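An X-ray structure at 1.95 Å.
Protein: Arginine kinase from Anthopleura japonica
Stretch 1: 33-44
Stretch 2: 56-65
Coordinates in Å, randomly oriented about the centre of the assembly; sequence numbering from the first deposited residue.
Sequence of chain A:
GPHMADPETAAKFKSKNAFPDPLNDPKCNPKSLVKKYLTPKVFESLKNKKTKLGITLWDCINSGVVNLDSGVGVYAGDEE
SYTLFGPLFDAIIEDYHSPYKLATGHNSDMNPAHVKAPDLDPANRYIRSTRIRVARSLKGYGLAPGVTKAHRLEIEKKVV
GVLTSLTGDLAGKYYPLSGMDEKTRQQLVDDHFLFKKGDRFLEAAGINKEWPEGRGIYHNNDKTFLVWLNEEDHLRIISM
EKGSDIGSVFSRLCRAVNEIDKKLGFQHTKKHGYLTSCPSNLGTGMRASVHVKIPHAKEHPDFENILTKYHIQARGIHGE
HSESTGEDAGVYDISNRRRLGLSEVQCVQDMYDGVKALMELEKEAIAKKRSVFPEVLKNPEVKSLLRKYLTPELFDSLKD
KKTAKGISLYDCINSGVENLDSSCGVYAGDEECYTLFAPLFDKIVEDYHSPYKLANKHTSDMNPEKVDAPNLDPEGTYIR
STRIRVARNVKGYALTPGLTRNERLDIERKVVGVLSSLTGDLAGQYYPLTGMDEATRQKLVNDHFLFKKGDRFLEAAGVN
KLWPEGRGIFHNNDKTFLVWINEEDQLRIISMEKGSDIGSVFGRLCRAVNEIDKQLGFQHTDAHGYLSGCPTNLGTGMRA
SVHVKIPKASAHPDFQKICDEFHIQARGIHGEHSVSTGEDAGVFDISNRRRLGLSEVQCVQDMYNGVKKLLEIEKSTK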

ATOM      1  N   LEU A  33      13.174  26.545  22.440  1.00 29.38           N
ATOM      2  CA  LEU A  33      14.625  26.543  22.575  1.00 27.59           C
ATOM      3  C   LEU A  33      15.206  27.943  22.399  1.00 30.14           C
ATOM      4  O   LEU A  33      16.193  28.290  23.050  1.00 30.15           O
ATOM      5  N   VAL A  34      14.596  28.753  21.534  1.00 29.86           N
ATOM      6  CA  VAL A  34      15.067  30.128  21.360  1.00 29.72           C
ATOM      7  C   VAL A  34      14.781  30.967  22.610  1.00 29.12           C
ATOM      8  O   VAL A  34      15.603  31.791  23.017  1.00 26.84           O
ATOM      9  N   LYS A  35      13.627  30.743  23.231  1.00 33.03           N
ATOM     10  CA  LYS A  35      13.294  31.426  24.476  1.00 34.43           C
ATOM     11  C   LYS A  35      14.279  31.003  25.557  1.00 33.92           C
ATOM     12  O   LYS A  35      14.760  31.821  26.344  1.00 31.02           O
ATOM     13  N   LYS A  36      14.577  29.709  25.572  1.00 33.72           N
ATOM     14  CA  LYS A  36      15.441  29.125  26.584  1.00 37.06           C
ATOM     15  C   LYS A  36      16.886  29.638  26.495  1.00 36.15           C
ATOM     16  O   LYS A  36      17.559  29.806  27.516  1.00 37.20           O
ATOM     17  N   TYR A  37      17.358  29.914  25.284  1.00 33.20           N
ATOM     18  CA  TYR A  37      18.774  30.233  25.106  1.00 33.19           C
ATOM     19  C   TYR A  37      19.109  31.604  24.517  1.00 31.55           C
ATOM     20  O   TYR A  37      20.275  32.005  24.524  1.00 33.00           O
ATOM     21  N   LEU A  38      18.113  32.319  24.003  1.00 27.42           N
ATOM     22  CA  LEU A  38      18.350  33.710  23.647  1.00 27.31           C
ATOM     23  C   LEU A  38      18.113  34.585  24.871  1.00 30.05           C
ATOM     24  O   LEU A  38      17.014  35.106  25.077  1.00 30.95           O
ATOM     25  N   THR A  39      19.152  34.717  25.689  1.00 31.57           N
ATOM     26  CA  THR A  39      19.126  35.563  26.871  1.00 32.69           C
ATOM     27  C   THR A  39      19.584  36.961  26.451  1.00 33.57           C
ATOM     28  O   THR A  39      20.213  37.108  25.396  1.00 31.22           O
ATOM     29  N   PRO A  40      19.244  37.994  27.249  1.00 34.57           N
ATOM     30  CA  PRO A  40      19.594  39.379  26.902  1.00 34.17           C
ATOM     31  C   PRO A  40      21.084  39.555  26.621  1.00 33.49           C
ATOM     32  O   PRO A  40      21.459  40.364  25.774  1.00 34.78           O
ATOM     33  N   LYS A  41      21.919  38.798  27.321  1.00 33.45           N
ATOM     34  CA  LYS A  41      23.362  38.889  27.136  1.00 35.91           C
ATOM     35  C   LYS A  41      23.832  38.216  25.844  1.00 36.78           C
ATOM     36  O   LYS A  41      24.729  38.723  25.158  1.00 34.59           O
ATOM     37  N   VAL A  42      23.232  37.069  25.526  1.00 33.92           N
ATOM     38  CA  VAL A  42      23.467  36.417  24.242  1.00 31.05           C
ATOM     39  C   VAL A  42      23.070  37.379  23.134  1.00 28.85           C
ATOM     40  O   VAL A  42      23.808  37.550  22.162  1.00 29.80           O
ATOM     41  N   PHE A  43      21.914  38.022  23.292  1.00 28.01           N
ATOM     42  CA  PHE A  43      21.439  38.991  22.308  1.00 31.03           C
ATOM     43  C   PHE A  43      22.405  40.171  22.156  1.00 31.93           C
ATOM     44  O   PHE A  43      22.780  40.532  21.036  1.00 32.49           O
ATOM     45  N   GLU A  44      22.792  40.774  23.278  1.00 35.21           N
ATOM     46  CA  GLU A  44      23.728  41.901  23.269  1.00 37.77           C
ATOM     47  C   GLU A  44      25.045  41.552  22.578  1.00 34.83           C
ATOM     48  O   GLU A  44      25.559  42.327  21.771  1.00 35.48           O
ATOM     49  N   THR A  56      21.979  38.001   9.911  1.00 21.95           N
ATOM     50  CA  THR A  56      22.066  38.540  11.267  1.00 23.71           C
ATOM     51  C   THR A  56      21.444  37.567  12.259  1.00 24.44           C
ATOM     52  O   THR A  56      20.805  36.588  11.867  1.00 23.83           O
ATOM     53  N   LEU A  57      21.643  37.845  13.545  1.00 19.35           N
ATOM     54  CA  LEU A  57      21.055  37.046  14.608  1.00 22.17           C
ATOM     55  C   LEU A  57      19.538  37.119  14.509  1.00 23.72           C
ATOM     56  O   LEU A  57      18.847  36.105  14.635  1.00 22.76           O
ATOM     57  N   TRP A  58      19.026  38.326  14.275  1.00 21.45           N
ATOM     58  CA  TRP A  58      17.589  38.524  14.126  1.00 23.16           C
ATOM     59  C   TRP A  58      17.001  37.701  12.985  1.00 23.04           C
ATOM     60  O   TRP A  58      15.900  37.160  13.117  1.00 23.34           O
ATOM     61  N   ASP A  59      17.726  37.608  11.870  1.00 24.41           N
ATOM     62  CA  ASP A  59      17.295  36.772  10.749  1.00 24.54           C
ATOM     63  C   ASP A  59      17.109  35.332  11.208  1.00 27.37           C
ATOM     64  O   ASP A  59      16.176  34.641  10.791  1.00 24.19           O
ATOM     65  N   CYS A  60      18.009  34.887  12.078  1.00 28.23           N
ATOM     66  CA  CYS A  60      17.991  33.512  12.555  1.00 25.98           C
ATOM     67  C   CYS A  60      16.870  33.235  13.551  1.00 25.11           C
ATOM     68  O   CYS A  60      16.265  32.162  13.531  1.00 24.44           O
ATOM     69  N   ILE A  61      16.587  34.199  14.418  1.00 22.06           N
ATOM     70  CA  ILE A  61      15.612  33.974  15.479  1.00 23.44           C
ATOM     71  C   ILE A  61      14.203  34.409  15.094  1.00 20.90           C
ATOM     72  O   ILE A  61      13.264  34.200  15.861  1.00 20.62           O
ATOM     73  N   ASN A  62      14.054  35.012  13.918  1.00 22.07           N
ATOM     74  CA  ASN A  62      12.783  35.647  13.555  1.00 25.13           C
ATOM     75  C   ASN A  62      11.560  34.737  13.649  1.00 27.12           C
ATOM     76  O   ASN A  62      10.519  35.145  14.175  1.00 30.31           O
ATOM     77  N   SER A  63      11.679  33.513  13.145  1.00 25.31           N
ATOM     78  CA  SER A  63      10.532  32.607  13.114  1.00 25.05           C
ATOM     79  C   SER A  63      10.050  32.270  14.524  1.00 24.13           C
ATOM     80  O   SER A  63       8.843  32.159  14.771  1.00 25.91           O
ATOM     81  N   GLY A  64      10.996  32.124  15.447  1.00 24.00           N
ATOM     82  CA  GLY A  64      10.675  31.792  16.824  1.00 26.11           C
ATOM     83  C   GLY A  64      10.020  32.916  17.610  1.00 28.44           C
ATOM     84  O   GLY A  64       9.412  32.674  18.658  1.00 29.68           O
ATOM     85  N   VAL A  65      10.153  34.145  17.119  1.00 27.83           N
ATOM     86  CA  VAL A  65       9.499  35.289  17.746  1.00 30.91           C
ATOM     87  C   VAL A  65       8.132  35.521  17.107  1.00 33.60           C
ATOM     88  O   VAL A  65       7.149  35.806  17.800  1.00 33.93           O
TER

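What does Phe-43 do at this contact? It gives up the most surface to the other stretch, although its CA-to-CB bond points sideways. With chi1 at -170° (t) and chi2 at 84°, the ring is carried nearer to the helix of the second stretch and meets three of its side chains. Phe-43 CD1 lies 3.8 Å from Leu-57 CD2, and Phe-43 CE1 lies 4.3 Å from Ile-61 CD1, which sits at the ring edge. Trp-58 also starts sideways, but its chi1 of -111°, between wells, brings the indole closer, so that Phe-43 CZ is 3.4 Å from Trp-58 NE1. The two ring planes stand at 86° in an oblique pairing. Trp-58 NE1 finds its hydrogen bond elsewhere in the structure.

How does Val-34 fit against the later turn of the helix of the second stretch? Its CB points toward that helix, and chi1 at 64° (p) sets the two methyls against different neighbours: Val-34 CG2 is 4.0 Å from Ile-61 CG2, while Val-34 CG1 is 4.1 Å from Gly-64 CA. The backbones come close here, with Val-34 CA and Gly-64 CA 6.5 Å apart. Glycine makes room for this approach, since a CB built ideally on Gly-64 would lie only 2.8 Å from Val-34 CG1, a clash.

What do Leu-57 and Ile-61 present in return? Both point toward the first stretch, and they lie one helical turn apart, so their side chains form a continuous apolar strip. Leu-57 (chi1 t, chi2 p) places CD2 near Phe-43 and also 4.1 Å from Leu-38 CD1. Ile-61 (chi1 p, chi2 t) extends CD1 to within 3.6 Å of Leu-38 CD2. Leu-38, itself t then p and the first residue to leave helical geometry after helix 33-37, therefore bridges the two, joining the Val-34 contact to the Phe-43 contact.

Where are the polar groups? No hydrogen bond crosses between the stretches, and the packing is essentially apolar; several polar side chains instead serve their own stretch, and others are hydrogen-bonded elsewhere in the structure. Thr-39 caps the helix that carries Phe-43 through a weak bond from Val-42 N to Thr-39 OG1, 3.4 Å long. Thr-56 caps the other helix more firmly: Asp-59 N donates to Thr-56 OG1 at 3.1 Å, and Thr-56 N donates back to Asp-59 OD2 at 2.9 Å. A salt bridge of 3.5 Å between Lys-41 NZ and Glu-44 OE1 lies outside the contact, as neither residue loses surface to the second stretch.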

ATOM      1  CB  LEU A  33      15.270  25.538  21.615  1.00 23.94           C
ATOM      2  CG  LEU A  33      14.933  24.075  21.932  1.00 27.79           C
ATOM      3  CD1 LEU A  33      15.738  23.087  21.091  1.00 28.68           C
ATOM      4  CD2 LEU A  33      15.147  23.798  23.411  1.00 27.41           C
ATOM      5  CB  VAL A  34      14.503  30.810  20.080  1.00 22.21           C
ATOM      6  CG1 VAL A  34      12.989  30.970  20.160  1.00 25.06           C
ATOM      7  CG2 VAL A  34      15.173  32.168  19.868  1.00 21.69           C
ATOM      8  CB  LYS A  35      11.868  31.088  24.921  1.00 37.06           C
ATOM      9  CG  LYS A  35      11.658  31.216  26.429  1.00 40.76           C
ATOM     10  CD  LYS A  35      10.191  31.373  26.787  1.00 42.56           C
ATOM     11  CE  LYS A  35      10.029  31.924  28.199  1.00 42.76           C
ATOM     12  NZ  LYS A  35       8.655  32.460  28.418  1.00 44.76           N
ATOM     13  CB  LYS A  36      15.398  27.595  26.485  1.00 39.92           C
ATOM     14  CG  LYS A  36      16.082  26.875  27.634  1.00 45.09           C
ATOM     15  CD  LYS A  36      15.935  25.359  27.529  1.00 45.29           C
ATOM     16  CE  LYS A  36      14.488  24.916  27.675  1.00 45.53           C
ATOM     17  NZ  LYS A  36      14.360  23.427  27.744  1.00 44.10           N
ATOM     18  CB  TYR A  37      19.463  29.125  24.315  1.00 30.89           C
ATOM     19  CG  TYR A  37      19.380  27.801  25.020  1.00 33.33           C
ATOM     20  CD1 TYR A  37      20.086  27.581  26.193  1.00 32.64           C
ATOM     21  CD2 TYR A  37      18.580  26.778  24.527  1.00 34.29           C
ATOM     22  CE1 TYR A  37      20.012  26.377  26.850  1.00 35.65           C
ATOM     23  CE2 TYR A  37      18.498  25.567  25.176  1.00 34.86           C
ATOM     24  CZ  TYR A  37      19.215  25.373  26.338  1.00 35.15           C
ATOM     25  OH  TYR A  37      19.141  24.171  26.995  1.00 35.80           O
ATOM     26  CB  LEU A  38      17.475  34.178  22.489  1.00 26.51           C
ATOM     27  CG  LEU A  38      17.814  35.603  22.025  1.00 30.52           C
ATOM     28  CD1 LEU A  38      19.041  35.609  21.136  1.00 28.52           C
ATOM     29  CD2 LEU A  38      16.636  36.235  21.326  1.00 30.24           C
ATOM     30  CB  THR A  39      20.031  34.988  27.975  1.00 36.30           C
ATOM     31  OG1 THR A  39      21.389  34.964  27.521  1.00 38.02           O
ATOM     32  CG2 THR A  39      19.593  33.565  28.346  1.00 35.70           C
ATOM     33  CB  PRO A  40      19.208  40.155  28.163  1.00 35.11           C
ATOM     34  CG  PRO A  40      18.074  39.381  28.738  1.00 33.86           C
ATOM     35  CD  PRO A  40      18.374  37.930  28.440  1.00 34.33           C
ATOM     36  CB  LYS A  41      24.093  38.312  28.344  1.00 39.15           C
ATOM     37  CG  LYS A  41      24.014  39.193  29.588  1.00 40.34           C
ATOM     38  CD  LYS A  41      24.539  40.595  29.299  1.00 40.38           C
ATOM     39  CE  LYS A  41      24.674  41.414  30.580  1.00 40.85           C
ATOM     40  NZ  LYS A  41      25.385  42.708  30.351  1.00 39.30           N
ATOM     41  CB  VAL A  42      22.683  35.096  24.097  1.00 30.86           C
ATOM     42  CG1 VAL A  42      22.789  34.554  22.674  1.00 29.30           C
ATOM     43  CG2 VAL A  42      23.200  34.062  25.076  1.00 31.17           C
ATOM     44  CB  PHE A  43      20.032  39.505  22.646  1.00 31.58           C
ATOM     45  CG  PHE A  43      19.415  40.324  21.543  1.00 30.80           C
ATOM     46  CD1 PHE A  43      18.749  39.701  20.497  1.00 28.96           C
ATOM     47  CD2 PHE A  43      19.519  41.711  21.538  1.00 31.26           C
ATOM     48  CE1 PHE A  43      18.188  40.440  19.470  1.00 27.65           C
ATOM     49  CE2 PHE A  43      18.965  42.461  20.509  1.00 30.68           C
ATOM     50  CZ  PHE A  43      18.298  41.821  19.474  1.00 29.70           C
ATOM     51  CB  GLU A  44      24.011  42.392  24.694  1.00 45.86           C
ATOM     52  CG  GLU A  44      22.977  43.365  25.252  1.00 53.16           C
ATOM     53  CD  GLU A  44      23.385  43.956  26.596  1.00 62.66           C
ATOM     54  OE1 GLU A  44      24.510  43.674  27.066  1.00 64.59           O
ATOM     55  OE2 GLU A  44      22.575  44.706  27.185  1.00 66.31           O
ATOM     56  CB  THR A  56      21.338  39.901  11.397  1.00 24.46           C
ATOM     57  OG1 THR A  56      19.920  39.697  11.330  1.00 24.39           O
ATOM     58  CG2 THR A  56      21.760  40.851  10.294  1.00 23.92           C
ATOM     59  CB  LEU A  57      21.515  37.567  15.970  1.00 23.27           C
ATOM     60  CG  LEU A  57      20.953  36.914  17.233  1.00 24.06           C
ATOM     61  CD1 LEU A  57      21.443  35.479  17.385  1.00 24.44           C
ATOM     62  CD2 LEU A  57      21.325  37.735  18.453  1.00 27.09           C
ATOM     63  CB  TRP A  58      17.255  40.006  13.944  1.00 24.78           C
ATOM     64  CG  TRP A  58      16.528  40.561  15.122  1.00 25.52           C
ATOM     65  CD1 TRP A  58      17.005  41.455  16.043  1.00 26.15           C
ATOM     66  CD2 TRP A  58      15.197  40.237  15.532  1.00 24.57           C
ATOM     67  NE1 TRP A  58      16.042  41.715  16.990  1.00 24.62           N
ATOM     68  CE2 TRP A  58      14.925  40.975  16.700  1.00 25.33           C
ATOM     69  CE3 TRP A  58      14.207  39.395  15.019  1.00 25.91           C
ATOM     70  CZ2 TRP A  58      13.696  40.895  17.366  1.00 25.78           C
ATOM     71  CZ3 TRP A  58      12.994  39.316  15.678  1.00 26.36           C
ATOM     72  CH2 TRP A  58      12.746  40.062  16.834  1.00 26.28           C
ATOM     73  CB  ASP A  59      18.326  36.807   9.618  1.00 23.18           C
ATOM     74  CG  ASP A  59      18.374  38.143   8.905  1.00 25.65           C
ATOM     75  OD1 ASP A  59      17.302  38.744   8.689  1.00 28.02           O
ATOM     76  OD2 ASP A  59      19.489  38.587   8.558  1.00 25.32           O
ATOM     77  CB  CYS A  60      19.339  33.151  13.172  1.00 24.05           C
ATOM     78  SG  CYS A  60      20.644  32.959  11.942  1.00 24.43           S
ATOM     79  CB  ILE A  61      15.996  34.717  16.774  1.00 23.43           C
ATOM     80  CG1 ILE A  61      15.907  36.231  16.561  1.00 22.63           C
ATOM     81  CG2 ILE A  61      17.389  34.290  17.253  1.00 20.26           C
ATOM     82  CD1 ILE A  61      16.062  37.037  17.839  1.00 24.72           C
ATOM     83  CB  ASN A  62      12.842  36.283  12.166  1.00 23.82           C
ATOM     84  CG  ASN A  62      11.637  37.169  11.885  1.00 26.41           C
ATOM     85  OD1 ASN A  62      11.328  38.076  12.663  1.00 24.57           O
ATOM     86  ND2 ASN A  62      10.934  36.896  10.787  1.00 20.17           N
ATOM     87  CB  SER A  63      10.864  31.331  12.348  1.00 23.33           C
ATOM     88  OG  SER A  63       9.716  30.515  12.227  1.00 25.96           O
ATOM     89  CB  VAL A  65      10.341  36.568  17.626  1.00 29.26           C
ATOM     90  CG1 VAL A  65       9.735  37.674  18.476  1.00 31.16           C
ATOM     91  CG2 VAL A  65      11.779  36.305  18.053  1.00 28.09           C
TER